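Local atomic coordinates of alginate lyase (Alteromonas sp., PDB entry 1J1T), a protein that cleaves alginate by beta-elimination, a polysaccharide lyase that probably acts on its guluronate and mannuronate units and carries a bound calcium ion. Residues K101-D106 / Y125-N130. Sequence-based numbering, arbitrary orientation.
Sequences KVYVSD and YVRLRN. With CA (calcium ion), chain B; SO4 (sulfate ion), chain C.
Tyr103 and Tyr125 lie nearly parallel, ring planes 10° apart, but offset so that little of one ring lies over the other: centroids are 4.7 Å apart, and it is CB of Tyr103 that sits over the Tyr125 face, 3.8 Å from the ring centroid, as a CH-pi contact. Tyr125 reaches this position because its CG stands between its own backbone N and carbonyl carbon (chi1 58°), which swings the ring across toward Tyr103. Ser105 OG meets that ring at its edge, 3.5 Å from Tyr125 CE1. Arg127 comes at the Tyr103 ring obliquely, its extended chain bringing CD to 3.6 Å from Tyr103 OH, while its guanidinium forms salt bridges with Glu109 and Glu135. Tyr103 OH donates to sulfate O3 (2.7 Å); Lys101 NZ, salt-bridged mainly to Glu135, gives it a weak bond. Shortening Tyr103 to an alanine would probably leave the sulfate without that donor and Tyr125 CE2 without the ring carbons it packs on. Reciprocal backbone bonds join Lys101 with Arg127 and Tyr103 with Tyr125, the straightest being Tyr103 N to Tyr125 O (2.9 Å, 172° at hydrogen). These neighbouring strands belong to the concanavalin-like beta-sandwich; the sulfate, probably from the crystallisation liquor and also bound by Lys85, may reflect a surface suited to a polyuronate.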
loop_
_atom_site.group_PDB
_atom_site.type_symbol
_atom_site.label_atom_id
_atom_site.label_comp_id
_atom_site.label_asym_id
_atom_site.label_seq_id
_atom_site.Cartn_x
_atom_site.Cartn_y
_atom_site.Cartn_z
ATOM N N LYS A 101 -7.024 1.189 2.131
ATOM C CA LYS A 101 -5.714 0.584 2.308
ATOM C C LYS A 101 -5.761 -0.862 1.845
ATOM O O LYS A 101 -6.698 -1.596 2.164
ATOM C CB LYS A 101 -5.293 0.631 3.777
ATOM C CG LYS A 101 -4.936 2.018 4.294
ATOM C CD LYS A 101 -4.666 1.985 5.790
ATOM C CE LYS A 101 -5.930 1.604 6.555
ATOM N NZ LYS A 101 -5.735 1.624 8.031
ATOM N N VAL A 102 -4.762 -1.260 1.071
ATOM C CA VAL A 102 -4.676 -2.634 0.595
ATOM C C VAL A 102 -3.434 -3.217 1.246
ATOM O O VAL A 102 -2.341 -2.649 1.150
ATOM C CB VAL A 102 -4.548 -2.706 -0.934
ATOM C CG1 VAL A 102 -4.412 -4.152 -1.377
ATOM C CG2 VAL A 102 -5.768 -2.068 -1.578
ATOM N N TYR A 103 -3.616 -4.351 1.911
ATOM C CA TYR A 103 -2.544 -5.020 2.630
ATOM C C TYR A 103 -2.148 -6.374 2.067
ATOM O O TYR A 103 -2.922 -7.041 1.383
ATOM C CB TYR A 103 -2.967 -5.292 4.074
ATOM C CG TYR A 103 -3.356 -4.104 4.914
ATOM C CD1 TYR A 103 -2.502 -3.627 5.910
ATOM C CD2 TYR A 103 -4.606 -3.501 4.771
ATOM C CE1 TYR A 103 -2.886 -2.585 6.751
ATOM C CE2 TYR A 103 -4.998 -2.455 5.607
ATOM C CZ TYR A 103 -4.131 -2.007 6.595
ATOM O OH TYR A 103 -4.513 -0.986 7.436
ATOM N N VAL A 104 -0.927 -6.768 2.408
ATOM C CA VAL A 104 -0.371 -8.070 2.081
ATOM C C VAL A 104 0.304 -8.349 3.422
ATOM O O VAL A 104 1.366 -7.794 3.714
ATOM C CB VAL A 104 0.697 -8.018 0.970
ATOM C CG1 VAL A 104 1.256 -9.416 0.741
ATOM C CG2 VAL A 104 0.089 -7.490 -0.328
ATOM N N SER A 105 -0.328 -9.166 4.261
ATOM C CA SER A 105 0.246 -9.430 5.572
ATOM C C SER A 105 0.145 -10.864 6.059
ATOM O O SER A 105 -0.798 -11.599 5.749
ATOM C CB SER A 105 -0.370 -8.495 6.617
ATOM O OG SER A 105 -1.589 -9.002 7.113
ATOM N N ASP A 106 1.140 -11.231 6.853
ATOM C CA ASP A 106 1.265 -12.562 7.408
ATOM C C ASP A 106 1.136 -12.474 8.928
ATOM O O ASP A 106 2.049 -12.860 9.653
ATOM C CB ASP A 106 2.630 -13.124 6.988
ATOM C CG ASP A 106 2.848 -14.555 7.441
ATOM O OD1 ASP A 106 1.867 -15.200 7.827
ATOM O OD2 ASP A 106 3.998 -15.041 7.401
ATOM N N TYR A 125 -5.887 -8.211 1.685
ATOM C CA TYR A 125 -7.200 -7.683 1.983
ATOM C C TYR A 125 -7.239 -6.174 1.871
ATOM O O TYR A 125 -6.208 -5.529 1.677
ATOM C CB TYR A 125 -7.625 -8.100 3.394
ATOM C CG TYR A 125 -6.681 -7.664 4.496
ATOM C CD1 TYR A 125 -5.541 -8.406 4.804
ATOM C CD2 TYR A 125 -6.946 -6.518 5.253
ATOM C CE1 TYR A 125 -4.688 -8.021 5.849
ATOM C CE2 TYR A 125 -6.102 -6.126 6.294
ATOM C CZ TYR A 125 -4.978 -6.883 6.590
ATOM O OH TYR A 125 -4.158 -6.508 7.637
ATOM N N VAL A 126 -8.438 -5.620 2.003
ATOM C CA VAL A 126 -8.623 -4.181 1.920
ATOM C C VAL A 126 -9.463 -3.644 3.069
ATOM O O VAL A 126 -10.365 -4.315 3.564
ATOM C CB VAL A 126 -9.314 -3.784 0.592
ATOM C CG1 VAL A 126 -10.680 -4.443 0.498
ATOM C CG2 VAL A 126 -9.459 -2.271 0.509
ATOM N N ARG A 127 -9.140 -2.432 3.500
ATOM C CA ARG A 127 -9.884 -1.751 4.553
ATOM C C ARG A 127 -10.382 -0.458 3.919
ATOM O O ARG A 127 -9.592 0.310 3.365
ATOM C CB ARG A 127 -8.982 -1.414 5.745
ATOM C CG ARG A 127 -8.857 -2.520 6.780
ATOM C CD ARG A 127 -7.867 -2.143 7.878
ATOM N NE ARG A 127 -7.856 -3.136 8.949
ATOM C CZ ARG A 127 -8.798 -3.238 9.882
ATOM N NH1 ARG A 127 -9.825 -2.398 9.887
ATOM N NH2 ARG A 127 -8.727 -4.198 10.795
ATOM N N LEU A 128 -11.689 -0.233 3.987
ATOM C CA LEU A 128 -12.304 0.965 3.432
ATOM C C LEU A 128 -13.066 1.688 4.535
ATOM O O LEU A 128 -13.817 1.068 5.282
ATOM C CB LEU A 128 -13.270 0.588 2.304
ATOM C CG LEU A 128 -12.666 -0.152 1.103
ATOM C CD1 LEU A 128 -13.778 -0.536 0.139
ATOM C CD2 LEU A 128 -11.626 0.736 0.409
ATOM N N ARG A 129 -12.879 2.999 4.638
ATOM C CA ARG A 129 -13.575 3.769 5.665
ATOM C C ARG A 129 -14.896 4.265 5.092
ATOM O O ARG A 129 -14.907 5.085 4.172
ATOM C CB ARG A 129 -12.716 4.956 6.116
ATOM C CG ARG A 129 -13.259 5.687 7.342
ATOM C CD ARG A 129 -12.278 6.750 7.807
ATOM N NE ARG A 129 -10.965 6.166 8.061
ATOM C CZ ARG A 129 -10.685 5.364 9.084
ATOM N NH1 ARG A 129 -9.461 4.872 9.224
ATOM N NH2 ARG A 129 -11.621 5.069 9.980
ATOM N N ASN A 130 -16.007 3.762 5.629
ATOM C CA ASN A 130 -17.325 4.153 5.142
ATOM C C ASN A 130 -17.688 5.587 5.516
ATOM O O ASN A 130 -16.942 6.261 6.225
ATOM C CB ASN A 130 -18.403 3.169 5.639
ATOM C CG ASN A 130 -18.577 3.179 7.154
ATOM O OD1 ASN A 130 -18.947 2.165 7.750
ATOM N ND2 ASN A 130 -18.333 4.323 7.777
HETATM CA CA CA B . -0.421 -16.124 7.408
HETATM S S SO4 C . -3.760 -1.654 10.972
HETATM O O1 SO4 C . -3.648 -2.985 10.347
HETATM O O2 SO4 C . -2.756 -1.523 12.047
HETATM O O3 SO4 C . -3.525 -0.613 9.951
HETATM O O4 SO4 C . -5.113 -1.492 11.541
HETATM O O HOH W 1 -2.817 -7.681 10.081
HETATM O O HOH W 2 -1.934 -14.092 8.088
#